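Local coordinates for protein 6-phosphogluconolactonase (Leishmania braziliensis, PDB 3CH7) that probably hydrolyses 6-phosphogluconolactone to 6-phosphogluconate, the second step in the oxidative stage of the pentose phosphate pathway, at residues A[156-161]-A[209-214]; A[1-6]-A[250-255]. All coordinates share one frame; numbering follows the deposited sequence.

Contact 1: residues A[156-161]-A[209-214]. Unlike the reference sequence in segment 209-214: Y210 (reference His).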
ATOM      1  N   ASP A 156      -6.798  -8.959  -0.767  1.00 36.64           N
ATOM      2  CA  ASP A 156      -7.229  -9.137  -2.167  1.00 36.08           C
ATOM      3  C   ASP A 156      -6.533  -8.166  -3.145  1.00 33.96           C
ATOM      4  O   ASP A 156      -6.044  -8.574  -4.167  1.00 34.98           O
ATOM      5  CB  ASP A 156      -8.731  -8.950  -2.263  1.00 37.36           C
ATOM      6  CG  ASP A 156      -9.506 -10.161  -1.751  1.00 37.64           C
ATOM      7  OD1 ASP A 156      -9.522 -11.129  -2.503  1.00 38.27           O
ATOM      8  OD2 ASP A 156     -10.116 -10.124  -0.651  1.00 35.96           O
ATOM      9  N   ILE A 157      -6.510  -6.892  -2.814  1.00 31.74           N
ATOM     10  CA  ILE A 157      -5.880  -5.867  -3.645  1.00 30.66           C
ATOM     11  C   ILE A 157      -5.075  -4.998  -2.723  1.00 28.99           C
ATOM     12  O   ILE A 157      -5.617  -4.516  -1.756  1.00 28.33           O
ATOM     13  CB  ILE A 157      -6.927  -4.977  -4.353  1.00 29.86           C
ATOM     14  CG1 ILE A 157      -7.843  -5.827  -5.243  1.00 30.46           C
ATOM     15  CG2 ILE A 157      -6.286  -3.792  -5.059  1.00 22.26           C
ATOM     16  CD1 ILE A 157      -8.819  -5.038  -6.149  1.00 30.22           C
ATOM     17  N   VAL A 158      -3.786  -4.822  -3.021  1.00 28.12           N
ATOM     18  CA  VAL A 158      -2.947  -3.813  -2.358  1.00 26.85           C
ATOM     19  C   VAL A 158      -2.674  -2.660  -3.356  1.00 29.19           C
ATOM     20  O   VAL A 158      -2.237  -2.890  -4.483  1.00 25.95           O
ATOM     21  CB  VAL A 158      -1.581  -4.400  -1.935  1.00 26.93           C
ATOM     22  CG1 VAL A 158      -0.694  -3.330  -1.265  1.00 22.64           C
ATOM     23  CG2 VAL A 158      -1.782  -5.650  -1.075  1.00 27.41           C
ATOM     24  N   LEU A 159      -2.941  -1.427  -2.932  1.00 29.86           N
ATOM     25  CA  LEU A 159      -2.685  -0.286  -3.774  1.00 29.30           C
ATOM     26  C   LEU A 159      -1.378   0.255  -3.324  1.00 26.17           C
ATOM     27  O   LEU A 159      -1.168   0.395  -2.126  1.00 26.80           O
ATOM     28  CB  LEU A 159      -3.800   0.787  -3.643  1.00 29.65           C
ATOM     29  CG  LEU A 159      -5.173   0.486  -4.186  1.00 32.42           C
ATOM     30  CD1 LEU A 159      -6.146   1.519  -3.704  1.00 35.98           C
ATOM     31  CD2 LEU A 159      -5.167   0.438  -5.679  1.00 36.21           C
ATOM     32  N   LEU A 160      -0.483   0.555  -4.278  1.00 27.06           N
ATOM     33  CA  LEU A 160       0.819   1.136  -3.937  1.00 24.85           C
ATOM     34  C   LEU A 160       1.240   2.326  -4.788  1.00 23.88           C
ATOM     35  O   LEU A 160       0.724   2.568  -5.814  1.00 21.94           O
ATOM     36  CB  LEU A 160       1.892   0.041  -4.087  1.00 27.39           C
ATOM     37  CG  LEU A 160       1.766  -1.250  -3.331  1.00 24.19           C
ATOM     38  CD1 LEU A 160       2.808  -2.275  -3.795  1.00 24.40           C
ATOM     39  CD2 LEU A 160       1.924  -0.893  -1.888  1.00 21.41           C
ATOM     40  N   GLY A 161       2.236   3.051  -4.341  1.00 27.04           N
ATOM     41  CA  GLY A 161       2.865   4.081  -5.151  1.00 27.36           C
ATOM     42  C   GLY A 161       4.363   3.828  -5.125  1.00 31.67           C
ATOM     43  O   GLY A 161       4.842   2.903  -4.406  1.00 32.75           O
ATOM     44  N   GLN A 209       3.642  -9.529  -1.019  1.00 32.19           N
ATOM     45  CA  GLN A 209       3.910 -10.731  -1.862  1.00 32.24           C
ATOM     46  C   GLN A 209       2.931 -11.873  -1.733  1.00 31.50           C
ATOM     47  O   GLN A 209       2.916 -12.747  -2.572  1.00 34.78           O
ATOM     48  CB  GLN A 209       5.346 -11.254  -1.634  1.00 32.45           C
ATOM     49  CG  GLN A 209       6.412 -10.204  -1.924  1.00 33.43           C
ATOM     50  CD  GLN A 209       7.759 -10.647  -1.504  1.00 35.25           C
ATOM     51  OE1 GLN A 209       7.870 -11.450  -0.633  1.00 41.39           O
ATOM     52  NE2 GLN A 209       8.795 -10.099  -2.090  1.00 35.43           N
ATOM     53  N   TYR A 210       2.083 -11.896  -0.714  1.00 34.89           N
ATOM     54  CA  TYR A 210       0.961 -12.873  -0.703  1.00 35.39           C
ATOM     55  C   TYR A 210      -0.412 -12.278  -1.123  1.00 35.82           C
ATOM     56  O   TYR A 210      -1.407 -12.994  -1.172  1.00 36.42           O
ATOM     57  CB  TYR A 210       0.843 -13.506   0.686  1.00 40.47           C
ATOM     58  CG  TYR A 210       1.915 -14.535   1.013  1.00 43.29           C
ATOM     59  CD1 TYR A 210       1.850 -15.812   0.480  1.00 48.18           C
ATOM     60  CD2 TYR A 210       2.936 -14.252   1.899  1.00 44.35           C
ATOM     61  CE1 TYR A 210       2.788 -16.782   0.805  1.00 49.23           C
ATOM     62  CE2 TYR A 210       3.893 -15.203   2.224  1.00 45.70           C
ATOM     63  CZ  TYR A 210       3.797 -16.473   1.694  1.00 48.77           C
ATOM     64  OH  TYR A 210       4.759 -17.419   1.983  1.00 50.43           O
ATOM     65  N   ALA A 211      -0.480 -10.979  -1.444  1.00 36.79           N
ATOM     66  CA  ALA A 211      -1.728 -10.344  -1.924  1.00 36.57           C
ATOM     67  C   ALA A 211      -2.148 -10.905  -3.263  1.00 38.18           C
ATOM     68  O   ALA A 211      -1.318 -11.310  -4.089  1.00 38.91           O
ATOM     69  CB  ALA A 211      -1.573  -8.795  -2.003  1.00 36.56           C
ATOM     70  N   LYS A 212      -3.450 -10.962  -3.475  1.00 38.97           N
ATOM     71  CA  LYS A 212      -3.978 -11.489  -4.716  1.00 40.34           C
ATOM     72  C   LYS A 212      -3.690 -10.579  -5.946  1.00 38.11           C
ATOM     73  O   LYS A 212      -3.341 -11.078  -6.999  1.00 38.95           O
ATOM     74  CB  LYS A 212      -5.466 -11.857  -4.560  1.00 41.85           C
ATOM     75  CG  LYS A 212      -5.749 -12.929  -3.481  1.00 45.18           C
ATOM     76  CD  LYS A 212      -7.269 -13.177  -3.334  1.00 48.89           C
ATOM     77  CE  LYS A 212      -7.710 -13.873  -1.971  1.00 51.01           C
ATOM     78  NZ  LYS A 212      -9.201 -14.231  -1.925  1.00 48.93           N
ATOM     79  N   HIS A 213      -3.840  -9.267  -5.784  1.00 36.64           N
ATOM     80  CA  HIS A 213      -3.612  -8.258  -6.829  0.50 35.71           C
ATOM     81  C   HIS A 213      -2.825  -7.102  -6.179  1.00 34.09           C
ATOM     82  O   HIS A 213      -3.206  -6.618  -5.085  1.00 32.17           O
ATOM     83  CB  HIS A 213      -4.955  -7.721  -7.365  0.50 35.50           C
ATOM     84  CG  HIS A 213      -5.959  -8.783  -7.716  0.50 37.98           C
ATOM     85  ND1 HIS A 213      -6.975  -9.170  -6.861  0.50 39.15           N
ATOM     86  CD2 HIS A 213      -6.130  -9.509  -8.849  0.50 40.10           C
ATOM     87  CE1 HIS A 213      -7.703 -10.111  -7.439  0.50 39.86           C
ATOM     88  NE2 HIS A 213      -7.211 -10.337  -8.644  0.50 41.01           N
ATOM     89  N   VAL A 214      -1.738  -6.681  -6.793  1.00 31.82           N
ATOM     90  CA  VAL A 214      -1.003  -5.516  -6.345  1.00 30.50           C
ATOM     91  C   VAL A 214      -1.119  -4.516  -7.526  1.00 31.43           C
ATOM     92  O   VAL A 214      -0.868  -4.887  -8.633  1.00 31.84           O
ATOM     93  CB  VAL A 214       0.450  -5.868  -5.996  1.00 28.88           C
ATOM     94  CG1 VAL A 214       1.203  -4.649  -5.548  1.00 24.79           C
ATOM     95  CG2 VAL A 214       0.496  -6.933  -4.913  1.00 27.57           C
TER
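Two neighbouring parallel strands in the interior of the central sheet, 157-160 and 213-218, begin side by side here, with I157 facing H213 and V158 facing V214. V158 N donates to H213 O at 2.8 Å in a fairly straight bond (161° at the hydrogen), and the same oxygen also receives the CA-H of I157.

One residue earlier, D156 O is gripped twice by H213. The backbone N of H213 makes a bent, weak bond, and ring atom ND1 approaches to 2.9 Å from above the carbonyl plane rather than on a lone pair. With CG beside its own backbone N (chi1 -48°), the histidine ring turns its ND1 edge back to this oxygen. A second conformer of H213 exists, so the ring bond may hold only part of the time.

At the start of the pairing, D156 and K212 lie side by side, pointing the same way. K212 is extended beyond CG, and its NZ forms a weak salt bridge with D156 OD1 at 3.2 Å, while the other carboxylate oxygen, OD2, accepts V39 N from the next strand. Lysine suits this exposed spot because its long aliphatic part can follow the aspartate before delivering the charge.

The face carrying V158, L160 and V214 is apolar and closely packed. V158 CG2 presses on A211 CB at 3.3 Å, tighter than a usual carbon contact, and L160 CD1 meets V214 CG1 at 3.4 Å. The beta-branched valines favour the extended backbone, and the small A211 lets the chain approaching strand 213-218 come close. I157, on the other face, packs against I24 and A27 of helix 13-29. Parallel strands with helices packed against them are typical of the Rossmann-like alpha/beta fold of the glucosamine-6-phosphate isomerase and 6-phosphogluconolactonase family.

Contact 2: residues A[1-6]-A[250-255]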
ATOM      1  N   THR A   1      11.479 -13.552 -14.515  1.00 73.18           N
ATOM      2  CA  THR A   1      11.114 -13.946 -15.919  1.00 72.78           C
ATOM      3  C   THR A   1       9.924 -14.939 -15.937  1.00 71.27           C
ATOM      4  O   THR A   1       9.547 -15.443 -16.999  1.00 71.32           O
ATOM      5  CB  THR A   1      12.336 -14.532 -16.692  1.00 73.12           C
ATOM      6  N   SER A   2       9.396 -15.259 -14.747  1.00 69.51           N
ATOM      7  CA  SER A   2       8.045 -15.850 -14.580  1.00 67.59           C
ATOM      8  C   SER A   2       7.100 -14.718 -14.092  1.00 64.18           C
ATOM      9  O   SER A   2       5.879 -14.924 -13.943  1.00 63.75           O
ATOM     10  CB  SER A   2       8.057 -17.000 -13.566  1.00 68.74           C
ATOM     11  OG  SER A   2       8.863 -16.698 -12.427  1.00 69.06           O
ATOM     12  N   PHE A   3       7.720 -13.546 -13.849  1.00 57.24           N
ATOM     13  CA  PHE A   3       7.076 -12.281 -13.455  1.00 50.81           C
ATOM     14  C   PHE A   3       6.638 -11.496 -14.699  1.00 45.83           C
ATOM     15  O   PHE A   3       7.448 -10.995 -15.498  1.00 45.79           O
ATOM     16  CB  PHE A   3       8.057 -11.443 -12.612  1.00 48.60           C
ATOM     17  CG  PHE A   3       7.531 -10.108 -12.188  1.00 43.98           C
ATOM     18  CD1 PHE A   3       6.404 -10.011 -11.367  1.00 43.78           C
ATOM     19  CD2 PHE A   3       8.186  -8.943 -12.571  1.00 40.31           C
ATOM     20  CE1 PHE A   3       5.953  -8.772 -10.941  1.00 39.64           C
ATOM     21  CE2 PHE A   3       7.769  -7.718 -12.139  1.00 38.29           C
ATOM     22  CZ  PHE A   3       6.647  -7.627 -11.332  1.00 39.74           C
ATOM     23  N   ALA A   4       5.330 -11.411 -14.844  1.00 41.24           N
ATOM     24  CA  ALA A   4       4.715 -10.802 -15.989  1.00 39.97           C
ATOM     25  C   ALA A   4       3.727  -9.746 -15.542  1.00 35.89           C
ATOM     26  O   ALA A   4       2.524  -9.978 -15.628  1.00 35.15           O
ATOM     27  CB  ALA A   4       3.952 -11.882 -16.798  1.00 41.64           C
ATOM     28  N   PRO A   5       4.212  -8.591 -15.060  1.00 35.34           N
ATOM     29  CA  PRO A   5       3.267  -7.492 -14.716  1.00 35.92           C
ATOM     30  C   PRO A   5       2.457  -6.903 -15.909  1.00 33.93           C
ATOM     31  O   PRO A   5       2.909  -6.895 -17.050  1.00 35.26           O
ATOM     32  CB  PRO A   5       4.192  -6.444 -14.104  1.00 35.64           C
ATOM     33  CG  PRO A   5       5.450  -6.660 -14.729  1.00 37.73           C
ATOM     34  CD  PRO A   5       5.595  -8.133 -14.983  1.00 35.73           C
ATOM     35  N   THR A   6       1.247  -6.443 -15.643  1.00 34.85           N
ATOM     36  CA  THR A   6       0.504  -5.638 -16.602  1.00 33.37           C
ATOM     37  C   THR A   6       1.020  -4.234 -16.453  1.00 32.37           C
ATOM     38  O   THR A   6       1.227  -3.777 -15.331  1.00 33.80           O
ATOM     39  CB  THR A   6      -0.973  -5.707 -16.356  1.00 34.96           C
ATOM     40  OG1 THR A   6      -1.414  -7.068 -16.489  1.00 33.88           O
ATOM     41  CG2 THR A   6      -1.706  -4.823 -17.336  1.00 33.90           C
ATOM     42  N   GLY A 250       0.810 -12.864  -6.348  1.00 36.15           N
ATOM     43  CA  GLY A 250      -0.366 -12.427  -7.078  1.00 35.90           C
ATOM     44  C   GLY A 250       0.032 -11.636  -8.318  1.00 37.07           C
ATOM     45  O   GLY A 250       1.220 -11.477  -8.629  1.00 34.88           O
ATOM     46  N   SER A 251      -0.979 -11.156  -9.022  1.00 38.03           N
ATOM     47  CA  SER A 251      -0.799 -10.262 -10.141  1.00 38.94           C
ATOM     48  C   SER A 251      -0.236  -8.924  -9.701  1.00 40.25           C
ATOM     49  O   SER A 251      -0.399  -8.506  -8.537  1.00 38.07           O
ATOM     50  CB  SER A 251      -2.142 -10.026 -10.780  1.00 42.11           C
ATOM     51  OG  SER A 251      -2.743 -11.290 -11.045  1.00 46.83           O
ATOM     52  N   VAL A 252       0.516  -8.307 -10.613  1.00 38.60           N
ATOM     53  CA  VAL A 252       1.037  -6.975 -10.426  1.00 37.74           C
ATOM     54  C   VAL A 252       0.683  -6.122 -11.680  1.00 37.35           C
ATOM     55  O   VAL A 252       0.901  -6.547 -12.806  1.00 36.71           O
ATOM     56  CB  VAL A 252       2.546  -7.000 -10.185  1.00 38.19           C
ATOM     57  CG1 VAL A 252       3.075  -5.604  -9.973  1.00 36.64           C
ATOM     58  CG2 VAL A 252       2.872  -7.879  -8.979  1.00 36.69           C
ATOM     59  N   THR A 253       0.097  -4.946 -11.444  1.00 35.48           N
ATOM     60  CA  THR A 253      -0.248  -3.956 -12.472  1.00 32.14           C
ATOM     61  C   THR A 253       0.447  -2.639 -12.122  1.00 31.46           C
ATOM     62  O   THR A 253       0.446  -2.253 -10.978  1.00 31.04           O
ATOM     63  CB  THR A 253      -1.733  -3.785 -12.523  1.00 34.19           C
ATOM     64  OG1 THR A 253      -2.326  -5.099 -12.656  1.00 36.59           O
ATOM     65  CG2 THR A 253      -2.221  -2.765 -13.666  1.00 27.03           C
ATOM     66  N   LEU A 254       1.217  -2.084 -13.062  1.00 30.30           N
ATOM     67  CA  LEU A 254       1.824  -0.776 -12.874  1.00 32.21           C
ATOM     68  C   LEU A 254       1.072   0.271 -13.755  1.00 29.92           C
ATOM     69  O   LEU A 254       0.914   0.097 -14.943  1.00 29.94           O
ATOM     70  CB  LEU A 254       3.323  -0.794 -13.175  1.00 34.97           C
ATOM     71  CG  LEU A 254       4.315  -1.815 -12.576  1.00 36.87           C
ATOM     72  CD1 LEU A 254       5.706  -1.286 -12.872  1.00 39.69           C
ATOM     73  CD2 LEU A 254       4.189  -2.110 -11.109  1.00 34.98           C
ATOM     74  N   LEU A 255       0.487   1.267 -13.111  1.00 32.52           N
ATOM     75  CA  LEU A 255      -0.257   2.349 -13.774  1.00 31.38           C
ATOM     76  C   LEU A 255       0.612   3.562 -13.749  1.00 31.22           C
ATOM     77  O   LEU A 255       0.848   4.111 -12.689  1.00 31.70           O
ATOM     78  CB  LEU A 255      -1.589   2.616 -13.069  1.00 29.04           C
ATOM     79  CG  LEU A 255      -2.499   1.394 -13.163  1.00 27.66           C
ATOM     80  CD1 LEU A 255      -3.870   1.498 -12.505  1.00 26.00           C
ATOM     81  CD2 LEU A 255      -2.714   1.098 -14.588  1.00 28.69           C
TER
HETATM   82  O   HOH W   1       0.892  -9.996 -12.962  1.00 32.62           O
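The carbonyl oxygen of T6 is held from two directions, by L254 N at 2.8 Å in a nearly straight bond (163° at the hydrogen) and by the CA-H of T253. The CA of T253 lies 3.2 Å from T6 O. This is a parallel beta pairing, in which the N-terminal chain joins strand 251-256 and begins the edge strand 6-9 of the central sheet. T6 N completes the pattern by donating to V252 O at 2.9 Å, and the pairing continues beyond these residues as L254 bonds to K8.

Because the backbone N and O of T6 both turn to 250-255, this pairing asks for no N-H from P5, and a proline fits just before the strand. Its CA-H approaches V252 O, with CA 3.2 Å away, and its side chain also rests on L231 of helix 224-231. T6 and T253 point to the same face of the sheet, where two threonines suit a strand near solvent: their beta-branching favours extended backbone and their hydroxyls tolerate water.

F3 comes in before the strand proper. With CG anti to the backbone N (chi1 178°), its side chain crosses that of V252 at about a right angle, and the ring edge, through CE1, meets V252 CG2, which lies near the ring plane, at 3.8 Å. CD of P5 sits 3.5 Å above the ring plane of F3, over its centre. Where direct backbone pairing has not yet started, a water bridges the chains, donating to A4 O at 3.1 Å and accepting from V252 N at 2.9 Å.

In the fold
The two contacts lie in the same central sheet, their centres about 11 Å apart, and their strands follow one another across it in the order 6-9, 251-256, 213-218, 157-160. Strand 213-218 of contact 1 is the direct neighbour of strand 251-256 of contact 2, and V214 probably bonds to S251 and T253 through its backbone N and O. Along the chain, segments 156-161 and 209-214 both fall between residues 6 and 250, and contact 2 sets the N-terminal chain beside strand 251-256, near the C-terminal end. Contact 1 is a buried contact between inner strands, whereas contact 2 adds the strand at one edge of the sheet.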